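Local coordinates for membrane lipoprotein family protein (Aeropyrum pernix, PDB 4PEV) that probably serves as the solute-binding component of an ABC transporter, holding adenosine as a membrane-anchored BMP-family lipoprotein, at residues L156-E161 against L326-L331; G167-D172 against D376-V381; D172-I177 against V248-G253; S334-I339 against K360-V365. All blocks are in the same frame, centred on the assembly; numbering follows the deposited sequence. Where two conformers were deposited one is given.

Contact 1. Residues L156-E161 against L326-L331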
loop_
_atom_site.group_PDB
_atom_site.type_symbol
_atom_site.label_atom_id
_atom_site.label_comp_id
_atom_site.label_asym_id
_atom_site.label_seq_id
_atom_site.Cartn_x
_atom_site.Cartn_y
_atom_site.Cartn_z
ATOM N N LEU C 156 7.990 -0.192 10.015
ATOM C CA LEU C 156 7.664 0.958 9.185
ATOM C C LEU C 156 8.108 0.670 7.785
ATOM O O LEU C 156 9.115 -0.012 7.593
ATOM C CB LEU C 156 8.453 2.180 9.624
ATOM C CG LEU C 156 7.882 2.964 10.789
ATOM C CD1 LEU C 156 8.960 3.906 11.300
ATOM C CD2 LEU C 156 6.629 3.714 10.353
ATOM N N PHE C 157 7.383 1.207 6.806
ATOM C CA PHE C 157 7.810 1.119 5.414
ATOM C C PHE C 157 8.205 2.492 4.907
ATOM O O PHE C 157 7.805 3.513 5.464
ATOM C CB PHE C 157 6.716 0.519 4.541
ATOM C CG PHE C 157 6.384 -0.908 4.879
ATOM C CD1 PHE C 157 5.485 -1.203 5.895
ATOM C CD2 PHE C 157 6.952 -1.948 4.175
ATOM C CE1 PHE C 157 5.175 -2.515 6.207
ATOM C CE2 PHE C 157 6.647 -3.264 4.478
ATOM C CZ PHE C 157 5.757 -3.549 5.495
ATOM N N ARG C 158 9.017 2.507 3.862
ATOM C CA ARG C 158 9.404 3.750 3.216
ATOM C C ARG C 158 8.606 3.847 1.912
ATOM O O ARG C 158 9.123 3.556 0.828
ATOM C CB ARG C 158 10.920 3.765 2.982
ATOM C CG ARG C 158 11.758 3.694 4.260
ATOM C CD ARG C 158 13.248 3.897 3.975
ATOM N NE ARG C 158 13.797 2.820 3.147
ATOM C CZ ARG C 158 14.186 1.629 3.605
ATOM N NH1 ARG C 158 14.125 1.343 4.907
ATOM N NH2 ARG C 158 14.647 0.712 2.753
ATOM N N GLU C 159 7.341 4.250 2.044
ATOM C CA GLU C 159 6.371 4.228 0.947
ATOM C C GLU C 159 6.732 5.160 -0.193
ATOM O O GLU C 159 6.319 4.942 -1.326
ATOM C CB GLU C 159 4.976 4.610 1.442
ATOM C CG GLU C 159 4.258 3.538 2.238
ATOM C CD GLU C 159 4.617 3.513 3.714
ATOM O OE1 GLU C 159 5.421 4.347 4.177
ATOM O OE2 GLU C 159 4.073 2.644 4.424
ATOM N N GLN C 160 7.485 6.209 0.101
ATOM C CA GLN C 160 7.977 7.100 -0.941
ATOM C C GLN C 160 8.675 6.287 -2.039
ATOM O O GLN C 160 8.537 6.566 -3.244
ATOM C CB GLN C 160 8.951 8.139 -0.370
ATOM C CG GLN C 160 8.441 8.919 0.842
ATOM C CD GLN C 160 9.072 8.485 2.165
ATOM O OE1 GLN C 160 9.196 7.296 2.465
ATOM N NE2 GLN C 160 9.473 9.461 2.963
ATOM N N GLU C 161 9.409 5.265 -1.612
ATOM C CA GLU C 161 10.265 4.535 -2.516
ATOM C C GLU C 161 9.423 3.869 -3.599
ATOM O O GLU C 161 9.626 4.141 -4.788
ATOM C CB GLU C 161 11.152 3.537 -1.748
ATOM C CG GLU C 161 12.104 4.217 -0.752
ATOM C CD GLU C 161 13.153 3.294 -0.125
ATOM O OE1 GLU C 161 13.252 2.100 -0.479
ATOM O OE2 GLU C 161 13.901 3.780 0.749
ATOM N N LEU C 326 12.667 -0.860 -0.840
ATOM C CA LEU C 326 13.093 -1.644 -2.006
ATOM C C LEU C 326 14.287 -2.503 -1.661
ATOM O O LEU C 326 14.298 -3.665 -1.989
ATOM C CB LEU C 326 13.439 -0.748 -3.195
ATOM C CG LEU C 326 12.355 0.237 -3.652
ATOM C CD1 LEU C 326 12.910 1.291 -4.606
ATOM C CD2 LEU C 326 11.184 -0.510 -4.286
ATOM N N LYS C 327 15.271 -1.937 -0.972
ATOM C CA LYS C 327 16.486 -2.675 -0.662
ATOM C C LYS C 327 16.225 -4.045 -0.012
ATOM O O LYS C 327 16.892 -5.011 -0.343
ATOM C CB LYS C 327 17.448 -1.847 0.213
ATOM C CG LYS C 327 18.892 -2.353 0.150
ATOM C CD LYS C 327 19.730 -1.942 1.351
ATOM C CE LYS C 327 20.381 -0.577 1.145
ATOM N NZ LYS C 327 21.176 -0.155 2.332
ATOM N N GLU C 328 15.254 -4.133 0.895
ATOM C CA GLU C 328 15.037 -5.364 1.676
ATOM C C GLU C 328 14.040 -6.338 1.057
ATOM O O GLU C 328 13.878 -7.432 1.566
ATOM C CB GLU C 328 14.574 -5.030 3.096
ATOM C CG GLU C 328 15.545 -4.158 3.881
ATOM C CD GLU C 328 15.391 -2.661 3.622
ATOM O OE1 GLU C 328 14.644 -2.250 2.709
ATOM O OE2 GLU C 328 16.036 -1.872 4.338
ATOM N N GLY C 329 13.377 -5.946 -0.027
ATOM C CA GLY C 329 12.255 -6.700 -0.572
ATOM C C GLY C 329 10.923 -6.295 0.037
ATOM O O GLY C 329 9.882 -6.843 -0.323
ATOM N N GLY C 330 10.942 -5.331 0.951
ATOM C CA GLY C 330 9.736 -4.942 1.691
ATOM C C GLY C 330 8.713 -4.224 0.826
ATOM O O GLY C 330 7.512 -4.264 1.095
ATOM N N LEU C 331 9.211 -3.554 -0.207
ATOM C CA LEU C 331 8.374 -2.907 -1.216
ATOM C C LEU C 331 8.812 -3.374 -2.602
ATOM O O LEU C 331 9.946 -3.794 -2.788
ATOM C CB LEU C 331 8.494 -1.386 -1.101
ATOM C CG LEU C 331 8.239 -0.817 0.292
ATOM C CD1 LEU C 331 8.493 0.680 0.283
ATOM C CD2 LEU C 331 6.819 -1.120 0.771
#

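Contact 2. Residues G167-D172 against D376-V381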
loop_
_atom_site.group_PDB
_atom_site.type_symbol
_atom_site.label_atom_id
_atom_site.label_comp_id
_atom_site.label_asym_id
_atom_site.label_seq_id
_atom_site.Cartn_x
_atom_site.Cartn_y
_atom_site.Cartn_z
ATOM N N GLY C 167 4.556 6.450 -9.606
ATOM C CA GLY C 167 4.336 7.779 -10.167
ATOM C C GLY C 167 4.889 7.893 -11.569
ATOM O O GLY C 167 4.221 8.398 -12.472
ATOM N N ILE C 168 6.114 7.404 -11.751
ATOM C CA ILE C 168 6.768 7.377 -13.060
ATOM C C ILE C 168 5.919 6.598 -14.044
ATOM O O ILE C 168 5.679 7.062 -15.150
ATOM C CB ILE C 168 8.182 6.751 -12.975
ATOM C CG1 ILE C 168 9.163 7.748 -12.369
ATOM C CG2 ILE C 168 8.711 6.336 -14.337
ATOM C CD1 ILE C 168 10.373 7.072 -11.776
ATOM N N ILE C 169 5.457 5.423 -13.632
ATOM C CA ILE C 169 4.658 4.561 -14.503
ATOM C C ILE C 169 3.347 5.223 -14.945
ATOM O O ILE C 169 2.966 5.157 -16.120
ATOM C CB ILE C 169 4.301 3.231 -13.813
ATOM C CG1 ILE C 169 5.561 2.416 -13.487
ATOM C CG2 ILE C 169 3.335 2.413 -14.683
ATOM C CD1 ILE C 169 6.247 1.830 -14.705
ATOM N N ALA C 170 2.657 5.842 -13.998
ATOM C CA ALA C 170 1.353 6.404 -14.266
ATOM C C ALA C 170 1.494 7.642 -15.131
ATOM O O ALA C 170 0.675 7.897 -15.995
ATOM C CB ALA C 170 0.652 6.735 -12.962
ATOM N N ALA C 171 2.539 8.419 -14.901
ATOM C CA ALA C 171 2.814 9.548 -15.773
ATOM C C ALA C 171 3.043 9.065 -17.190
ATOM O O ALA C 171 2.664 9.734 -18.144
ATOM C CB ALA C 171 4.030 10.332 -15.292
ATOM N N ASP C 172 3.661 7.900 -17.318
ATOM C CA ASP C 172 4.010 7.366 -18.621
ATOM C C ASP C 172 2.803 6.815 -19.331
ATOM O O ASP C 172 2.652 7.008 -20.535
ATOM C CB ASP C 172 5.063 6.267 -18.497
ATOM C CG ASP C 172 5.451 5.686 -19.838
ATOM O OD1 ASP C 172 5.994 6.431 -20.705
ATOM O OD2 ASP C 172 5.204 4.471 -20.023
ATOM N N ASP C 376 10.881 3.840 -22.117
ATOM C CA ASP C 376 11.340 4.999 -21.364
ATOM C C ASP C 376 10.796 4.964 -19.953
ATOM O O ASP C 376 11.507 5.310 -19.015
ATOM C CB ASP C 376 10.891 6.301 -22.033
ATOM C CG ASP C 376 11.621 6.580 -23.338
ATOM O OD1 ASP C 376 12.852 6.355 -23.414
ATOM O OD2 ASP C 376 10.954 7.032 -24.295
ATOM N N GLY C 377 9.529 4.564 -19.817
ATOM C CA GLY C 377 8.915 4.314 -18.516
ATOM C C GLY C 377 9.753 3.373 -17.665
ATOM O O GLY C 377 10.070 3.692 -16.506
ATOM N N TRP C 378 10.138 2.238 -18.258
ATOM C CA TRP C 378 10.946 1.204 -17.588
ATOM C C TRP C 378 12.386 1.602 -17.324
ATOM O O TRP C 378 12.980 1.190 -16.324
ATOM C CB TRP C 378 10.951 -0.080 -18.418
ATOM C CG TRP C 378 9.627 -0.770 -18.432
ATOM C CD1 TRP C 378 8.871 -1.095 -19.526
ATOM C CD2 TRP C 378 8.888 -1.202 -17.287
ATOM N NE1 TRP C 378 7.710 -1.716 -19.130
ATOM C CE2 TRP C 378 7.695 -1.794 -17.760
ATOM C CE3 TRP C 378 9.120 -1.147 -15.898
ATOM C CZ2 TRP C 378 6.731 -2.330 -16.892
ATOM C CZ3 TRP C 378 8.167 -1.678 -15.038
ATOM C CH2 TRP C 378 6.984 -2.259 -15.538
ATOM N N ARG C 379 12.939 2.374 -18.252
ATOM C CA ARG C 379 14.295 2.892 -18.177
ATOM C C ARG C 379 14.347 3.831 -16.975
ATOM O O ARG C 379 15.211 3.697 -16.113
ATOM C CB ARG C 379 14.618 3.625 -19.497
ATOM C CG ARG C 379 16.081 3.841 -19.864
ATOM C CD ARG C 379 16.236 4.938 -20.930
ATOM N NE ARG C 379 16.207 6.296 -20.340
ATOM C CZ ARG C 379 15.403 7.311 -20.697
ATOM N NH1 ARG C 379 14.518 7.201 -21.687
ATOM N NH2 ARG C 379 15.496 8.479 -20.061
ATOM N N LEU C 380 13.385 4.748 -16.901
ATOM C CA LEU C 380 13.258 5.667 -15.759
ATOM C C LEU C 380 12.933 4.985 -14.423
ATOM O O LEU C 380 13.455 5.403 -13.390
ATOM C CB LEU C 380 12.205 6.734 -16.040
ATOM C CG LEU C 380 12.600 7.714 -17.143
ATOM C CD1 LEU C 380 11.394 8.523 -17.604
ATOM C CD2 LEU C 380 13.732 8.626 -16.681
ATOM N N VAL C 381 12.058 3.970 -14.436
ATOM C CA VAL C 381 11.817 3.127 -13.248
ATOM C C VAL C 381 13.140 2.613 -12.729
ATOM O O VAL C 381 13.489 2.850 -11.586
ATOM C CB VAL C 381 10.911 1.905 -13.552
ATOM C CG1 VAL C 381 10.994 0.860 -12.439
ATOM C CG2 VAL C 381 9.462 2.340 -13.766
#

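Contact 3. Residues D172-I177 against V248-G253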
loop_
_atom_site.group_PDB
_atom_site.type_symbol
_atom_site.label_atom_id
_atom_site.label_comp_id
_atom_site.label_asym_id
_atom_site.label_seq_id
_atom_site.Cartn_x
_atom_site.Cartn_y
_atom_site.Cartn_z
ATOM N N ASP C 172 3.661 7.900 -17.318
ATOM C CA ASP C 172 4.010 7.366 -18.621
ATOM C C ASP C 172 2.803 6.815 -19.331
ATOM O O ASP C 172 2.652 7.008 -20.535
ATOM C CB ASP C 172 5.063 6.267 -18.497
ATOM C CG ASP C 172 5.451 5.686 -19.838
ATOM O OD1 ASP C 172 5.994 6.431 -20.705
ATOM O OD2 ASP C 172 5.204 4.471 -20.023
ATOM N N ILE C 173 1.948 6.123 -18.590
ATOM C CA ILE C 173 0.726 5.569 -19.158
ATOM C C ILE C 173 -0.202 6.689 -19.582
ATOM O O ILE C 173 -0.871 6.584 -20.600
ATOM C CB ILE C 173 -0.001 4.669 -18.159
ATOM C CG1 ILE C 173 0.824 3.414 -17.885
ATOM C CG2 ILE C 173 -1.384 4.291 -18.679
ATOM C CD1 ILE C 173 0.248 2.523 -16.796
ATOM N N ALA C 174 -0.235 7.765 -18.808
ATOM C CA ALA C 174 -1.082 8.907 -19.121
ATOM C C ALA C 174 -0.560 9.654 -20.349
ATOM O O ALA C 174 -1.326 10.096 -21.205
ATOM C CB ALA C 174 -1.147 9.837 -17.926
ATOM N N ASN C 175 0.755 9.800 -20.424
ATOM C CA ASN C 175 1.404 10.303 -21.623
ATOM C C ASN C 175 1.049 9.501 -22.877
ATOM O O ASN C 175 0.695 10.077 -23.910
ATOM C CB ASN C 175 2.915 10.278 -21.425
ATOM C CG ASN C 175 3.646 11.185 -22.384
ATOM O OD1 ASN C 175 3.084 12.173 -22.861
ATOM N ND2 ASN C 175 4.911 10.870 -22.656
ATOM N N ASN C 176 1.137 8.175 -22.790
ATOM C CA ASN C 176 0.786 7.326 -23.932
ATOM C C ASN C 176 -0.688 7.404 -24.286
ATOM O O ASN C 176 -1.047 7.339 -25.461
ATOM C CB ASN C 176 1.151 5.868 -23.687
ATOM C CG ASN C 176 2.616 5.686 -23.378
ATOM O OD1 ASN C 176 3.481 6.262 -24.032
ATOM N ND2 ASN C 176 2.904 4.893 -22.363
ATOM N N ILE C 177 -1.548 7.534 -23.282
ATOM C CA ILE C 177 -2.972 7.676 -23.558
ATOM C C ILE C 177 -3.221 8.974 -24.318
ATOM O O ILE C 177 -4.011 9.025 -25.255
ATOM C CB ILE C 177 -3.818 7.623 -22.267
ATOM C CG1 ILE C 177 -3.824 6.190 -21.714
ATOM C CG2 ILE C 177 -5.253 8.101 -22.530
ATOM C CD1 ILE C 177 -4.555 6.034 -20.391
ATOM N N VAL C 248 -8.900 12.559 -15.221
ATOM C CA VAL C 248 -7.997 11.553 -14.661
ATOM C C VAL C 248 -8.242 10.251 -15.397
ATOM O O VAL C 248 -9.381 9.827 -15.541
ATOM C CB VAL C 248 -8.202 11.307 -13.162
ATOM C CG1 VAL C 248 -7.227 10.247 -12.671
ATOM C CG2 VAL C 248 -7.999 12.587 -12.372
ATOM N N ARG C 249 -7.166 9.633 -15.869
ATOM C CA ARG C 249 -7.252 8.395 -16.639
ATOM C C ARG C 249 -6.421 7.241 -16.062
ATOM O O ARG C 249 -6.607 6.088 -16.445
ATOM C CB ARG C 249 -6.829 8.674 -18.082
ATOM C CG ARG C 249 -7.831 9.511 -18.863
ATOM C CD ARG C 249 -9.058 8.703 -19.251
ATOM N NE ARG C 249 -9.891 9.415 -20.219
ATOM C CZ ARG C 249 -9.775 9.305 -21.533
ATOM N NH1 ARG C 249 -8.860 8.512 -22.051
ATOM N NH2 ARG C 249 -10.580 9.992 -22.321
ATOM N N VAL C 250 -5.506 7.546 -15.153
ATOM C CA VAL C 250 -4.717 6.538 -14.491
ATOM C C VAL C 250 -4.904 6.711 -12.998
ATOM O O VAL C 250 -4.694 7.806 -12.465
ATOM C CB VAL C 250 -3.248 6.697 -14.843
ATOM C CG1 VAL C 250 -2.440 5.555 -14.237
ATOM C CG2 VAL C 250 -3.090 6.753 -16.359
ATOM N N PHE C 251 -5.269 5.619 -12.331
ATOM C CA PHE C 251 -5.825 5.657 -10.986
ATOM C C PHE C 251 -5.084 4.776 -10.000
ATOM O O PHE C 251 -5.317 3.567 -9.975
ATOM C CB PHE C 251 -7.253 5.154 -11.036
ATOM C CG PHE C 251 -8.225 6.159 -11.514
ATOM C CD1 PHE C 251 -8.510 6.267 -12.852
ATOM C CD2 PHE C 251 -8.863 6.985 -10.616
ATOM C CE1 PHE C 251 -9.426 7.181 -13.304
ATOM C CE2 PHE C 251 -9.770 7.918 -11.052
ATOM C CZ PHE C 251 -10.057 8.018 -12.405
ATOM N N TYR C 252 -4.246 5.381 -9.155
ATOM C CA TYR C 252 -3.505 4.648 -8.117
ATOM C C TYR C 252 -4.353 4.433 -6.875
ATOM O O TYR C 252 -4.844 5.388 -6.278
ATOM C CB TYR C 252 -2.251 5.434 -7.742
ATOM C CG TYR C 252 -1.271 4.739 -6.851
ATOM C CD1 TYR C 252 -1.180 3.353 -6.797
ATOM C CD2 TYR C 252 -0.369 5.486 -6.099
ATOM C CE1 TYR C 252 -0.239 2.735 -5.981
ATOM C CE2 TYR C 252 0.585 4.887 -5.287
ATOM C CZ TYR C 252 0.647 3.517 -5.227
ATOM O OH TYR C 252 1.587 2.936 -4.413
ATOM N N GLY C 253 -4.498 3.186 -6.457
ATOM C CA GLY C 253 -5.345 2.860 -5.306
ATOM C C GLY C 253 -4.601 2.871 -3.995
ATOM O O GLY C 253 -3.862 1.956 -3.704
#

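Contact 4. Residues S334-I339 against K360-V365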
loop_
_atom_site.group_PDB
_atom_site.type_symbol
_atom_site.label_atom_id
_atom_site.label_comp_id
_atom_site.label_asym_id
_atom_site.label_seq_id
_atom_site.Cartn_x
_atom_site.Cartn_y
_atom_site.Cartn_z
ATOM N N SER C 334 4.637 -5.367 -8.915
ATOM C CA SER C 334 4.045 -6.618 -9.311
ATOM C C SER C 334 4.737 -7.202 -10.557
ATOM O O SER C 334 4.714 -6.575 -11.609
ATOM C CB SER C 334 2.576 -6.302 -9.609
ATOM O OG SER C 334 1.798 -7.454 -9.770
ATOM N N ASP C 335 5.340 -8.393 -10.450
ATOM C CA ASP C 335 5.882 -9.124 -11.628
ATOM C C ASP C 335 5.071 -10.405 -11.972
ATOM O O ASP C 335 4.072 -10.686 -11.334
ATOM C CB ASP C 335 7.364 -9.456 -11.401
ATOM C CG ASP C 335 7.570 -10.588 -10.404
ATOM O OD1 ASP C 335 6.630 -11.377 -10.219
ATOM O OD2 ASP C 335 8.667 -10.704 -9.810
ATOM N N GLU C 336 5.511 -11.185 -12.962
ATOM C CA GLU C 336 4.780 -12.400 -13.421
ATOM C C GLU C 336 4.371 -13.344 -12.300
ATOM O O GLU C 336 3.209 -13.705 -12.174
ATOM C CB GLU C 336 5.610 -13.230 -14.421
ATOM C CG GLU C 336 5.667 -12.706 -15.855
ATOM C CD GLU C 336 6.768 -11.662 -16.089
ATOM O OE1 GLU C 336 7.279 -11.611 -17.233
ATOM O OE2 GLU C 336 7.125 -10.893 -15.148
ATOM N N GLU C 337 5.339 -13.761 -11.500
ATOM C CA GLU C 337 5.094 -14.801 -10.510
ATOM C C GLU C 337 4.194 -14.307 -9.372
ATOM O O GLU C 337 3.302 -15.030 -8.922
ATOM C CB GLU C 337 6.418 -15.384 -9.989
ATOM C CG GLU C 337 7.024 -14.701 -8.776
ATOM C CD GLU C 337 8.064 -15.571 -8.092
ATOM O OE1 GLU C 337 9.039 -15.975 -8.769
ATOM O OE2 GLU C 337 7.906 -15.853 -6.880
ATOM N N ILE C 338 4.414 -13.066 -8.945
ATOM C CA ILE C 338 3.639 -12.450 -7.861
ATOM C C ILE C 338 2.168 -12.321 -8.313
ATOM O O ILE C 338 1.245 -12.588 -7.547
ATOM C CB ILE C 338 4.169 -11.045 -7.450
ATOM C CG1 ILE C 338 5.712 -10.974 -7.355
ATOM C CG2 ILE C 338 3.543 -10.616 -6.136
ATOM C CD1 ILE C 338 6.334 -11.283 -6.003
ATOM N N ILE C 339 1.973 -11.932 -9.571
ATOM C CA ILE C 339 0.644 -11.800 -10.158
ATOM C C ILE C 339 -0.098 -13.125 -10.161
ATOM O O ILE C 339 -1.278 -13.180 -9.804
ATOM C CB ILE C 339 0.718 -11.269 -11.607
ATOM C CG1 ILE C 339 1.145 -9.809 -11.604
ATOM C CG2 ILE C 339 -0.628 -11.368 -12.315
ATOM C CD1 ILE C 339 1.596 -9.305 -12.953
ATOM N N LYS C 360 -4.281 -17.149 -17.360
ATOM C CA LYS C 360 -4.904 -16.149 -18.225
ATOM C C LYS C 360 -4.763 -14.721 -17.661
ATOM O O LYS C 360 -4.604 -13.773 -18.416
ATOM C CB LYS C 360 -6.370 -16.520 -18.516
ATOM C CG LYS C 360 -7.122 -15.626 -19.505
ATOM C CD LYS C 360 -6.324 -15.275 -20.774
ATOM C CE LYS C 360 -6.721 -16.071 -22.014
ATOM N NZ LYS C 360 -7.859 -15.430 -22.740
ATOM N N VAL C 361 -4.786 -14.566 -16.341
ATOM C CA VAL C 361 -4.598 -13.248 -15.725
ATOM C C VAL C 361 -3.231 -12.664 -16.066
ATOM O O VAL C 361 -3.128 -11.489 -16.368
ATOM C CB VAL C 361 -4.759 -13.287 -14.187
ATOM C CG1 VAL C 361 -4.159 -12.046 -13.523
ATOM C CG2 VAL C 361 -6.226 -13.425 -13.802
ATOM N N VAL C 362 -2.185 -13.476 -16.016
ATOM C CA VAL C 362 -0.848 -12.989 -16.331
ATOM C C VAL C 362 -0.735 -12.603 -17.804
ATOM O O VAL C 362 -0.215 -11.535 -18.131
ATOM C CB VAL C 362 0.236 -14.026 -16.012
ATOM C CG1 VAL C 362 1.619 -13.484 -16.351
ATOM C CG2 VAL C 362 0.198 -14.396 -14.546
ATOM N N GLU C 363 -1.220 -13.463 -18.697
ATOM C CA GLU C 363 -1.146 -13.171 -20.137
ATOM C C GLU C 363 -1.733 -11.798 -20.458
ATOM O O GLU C 363 -1.144 -11.030 -21.225
ATOM C CB GLU C 363 -1.859 -14.243 -20.964
ATOM C CG GLU C 363 -1.111 -15.569 -21.036
ATOM C CD GLU C 363 -1.984 -16.711 -21.549
ATOM O OE1 GLU C 363 -3.068 -16.440 -22.136
ATOM O OE2 GLU C 363 -1.590 -17.885 -21.348
ATOM N N ILE C 364 -2.874 -11.492 -19.844
ATOM C CA ILE C 364 -3.572 -10.247 -20.118
ATOM C C ILE C 364 -2.847 -9.029 -19.570
ATOM O O ILE C 364 -2.826 -8.000 -20.218
ATOM C CB ILE C 364 -5.008 -10.243 -19.565
ATOM C CG1 ILE C 364 -5.838 -11.368 -20.195
ATOM C CG2 ILE C 364 -5.667 -8.885 -19.820
ATOM C CD1 ILE C 364 -7.243 -11.471 -19.645
ATOM N N VAL C 365 -2.260 -9.119 -18.389
ATOM C CA VAL C 365 -1.580 -7.953 -17.840
ATOM C C VAL C 365 -0.338 -7.654 -18.675
ATOM O O VAL C 365 -0.076 -6.500 -19.017
ATOM C CB VAL C 365 -1.170 -8.134 -16.364
ATOM C CG1 VAL C 365 -0.423 -6.903 -15.868
ATOM C CG2 VAL C 365 -2.381 -8.406 -15.481
#

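Contact 1. Residues L156-E161 against L326-L331
Glu161 and Leu326 lie side by side, pointing opposite ways. The CB of Glu161 lies 4.0 Å from both CG and CD1 of Leu326. Beyond CG the chain runs extended (chi2 -171°), which carries the carboxylate forward to the loop. There OE1 accepts the backbone N-H of Leu326 at 3.0 Å, nearly along its own C-O axis. The other oxygen, OE2, takes the NE of Arg158 at 2.6 Å; the bond lies in the guanidinium plane but reaches the carboxylate from above its plane.

Arg158 carries the network across the contact. Its NH2 meets Glu328 at 3.0 Å from OE1, which offers its syn lone pair, with a weaker bond to OE2, the two flat groups turned 52° apart. Glu328 OE1 also accepts from Gly325 N, and Arg158 NH1 binds Ser323 OG. An alanine at Arg158 would probably leave Glu161 OE2 without its cationic mate and set two acids, their OE1 atoms 5.6 Å apart, against each other.

Below this network the Phe157 ring supplies apolar cover, its CD2 lying 3.5 Å from CD2 of Leu331. Glu159 turns the other way, to Lys299 of the adenosine site.

Strand 152-157 pairs with strand 320-324, helix 375-389 places Ile388 against Glu161 and Leu326, and Gly330 bonds to the backbone of Arg300. Segment 156-161 leaves strand 152-157 of the parallel sheet for helix 159-181, and 326-331 runs from strand 320-324 to strand 331-333 of the mixed sheet, consistent with the multi-strand hinge of type I periplasmic binding proteins.

Contact 2. Residues G167-D172 against D376-V381
Ile168 and Asp172 face Gly377 where helices 159-181 and 375-389 run nearly antiparallel, at 164° and with segment axes 9.2 Å apart. The close part of the contact centres on the glycine, whose missing side chain lets the backbones approach: the CA atoms of Asp172 and Gly377 are 5.8 Å apart. Asp172 makes no hydrogen bond to the second segment; its OD1 accepts from Ser374 OG, the same hydroxyl that is bonded to Gly377 N, so one serine ties both helices together. One turn away, CG2 of Ile168, anti to the backbone N, rests 3.7 Å from the carbonyl O of Gly377 and 3.9 Å from CB of Leu380. Ile169 and Val381 belong to this close part too, with CD1 of the isoleucine 3.4 Å from CG2 of the valine.

The looser edge is Trp378, partly exposed and touching through CZ3. It leaves its helix pointing away, yet its indole swings back until the six-membered ring lies under CD1 of Ile169, a CH-pi contact 4.3 Å from the ring centroid and 21° off the normal.

Helix 196-214 closes another side of the pair, Tyr211 touching Ile168 and Tyr212 touching both Ala171 and Leu380. Helix 159-181 is thus flanked by two helices, while its Ala170 packs on strand 248-254 of the mixed sheet.

Contact 3. Residues D172-I177 against V248-G253
Val250 sends its CG2 methyl into the surface of helix 159-181, where it overlaps Ile173, Ala174 and Ile177. With CG1 anti to the backbone N (chi1 -175°), CG2 falls beside that nitrogen and becomes the branch that does the touching. It lies 3.8 Å from CG2 of Ile173, the two side chains crossing at about a right angle, and 4.0 Å from CB of Ala174. The alanine has little bulk, and this is where the CA atoms of helix and strand come nearest, 6.3 Å between Ala174 and Val250. CD1 of Ile177 completes the group at 4.3 Å from the same Val250 methyl.

Ile177 also meets Arg249, its CD1 4.2 Å from Arg249 CB. The approach of its CG2 to NH1 is less certain, since Arg249 was modelled in two conformers; in one of them NH1 is bonded to the carbonyl O of Ile275.

The segment axes pass 8.1 Å apart at 160°, so the helix runs almost antiparallel to the strand it covers, as in layered alpha/beta domains. Phe277 of the adjacent strand 277-282 extends the apolar patch beneath Ile173 and Ile177, while Phe251 faces helix 233-245.

No hydrogen bond links the two segments. Cohesion between them is likely to rest mainly on methyl packing, and the polar helix residues find partners on other sides, Asn176 with Trp372 O and Asn175 with Tyr212 OH.

Contact 4. Residues S334-I339 against K360-V365
Asp335 OD1 accepts the backbone N-H of Ile338 at 3.1 Å and 178°, an almost straight N-cap bond that fixes the start of the helix whose Glu336 and Ile339 meet Val361, Val362 and Val365. Just before it, Ser334 offers its carbonyl O to Arg369 NH1 of helix 358-372, a polar tie beside an otherwise apolar contact.

Ile339 carries that apolar part. Its CG2, anti to the backbone N, touches two neighbouring valines, 3.8 Å from CG1 of Val361 and 3.9 Å from CG2 of Val362. Its other branch ends in CD1, 4.3 Å from CG1 of Val365, so a single isoleucine spans about one turn of the facing helix. Val362 meets Glu336 as well: its CG1 approaches Glu336 CG at 4.2 Å, the two side chains crossing at about a right angle, and its CG2 lies 3.9 Å from the carbonyl O of Glu336. Beyond CG the glutamate bends (chi2 86°) and its carboxylate leads away from Val362.

Of its side chain Glu336 thus lends the aliphatic base, on the exposed border. The chemistry divides accordingly: a buried cluster of isoleucine and valines joins the helices, and the N-cap and Ser334-Arg369 bonds lie at its border.

How the contacts relate
Contacts 1, 2 and 3 follow one another along helix 159-181: its start lies at the crossing between the two sheets, and its later turns pack first on helix 375-389 and then on strand 248-254. Contacts 2 and 3 share Asp172, have centres 11 Å apart and touch through Ala170 CB and Val250 CG1, 3.5 Å apart. Contact 4 stands about 19 Å from each of these and 22 Å from contact 1, centre to centre, but its helix 358-372 leads directly into helix 375-389 of contact 2. C-terminal helices therefore pack against the lobe built on the mixed sheet, while contact 1, near bound adenosine, joins that lobe to the other.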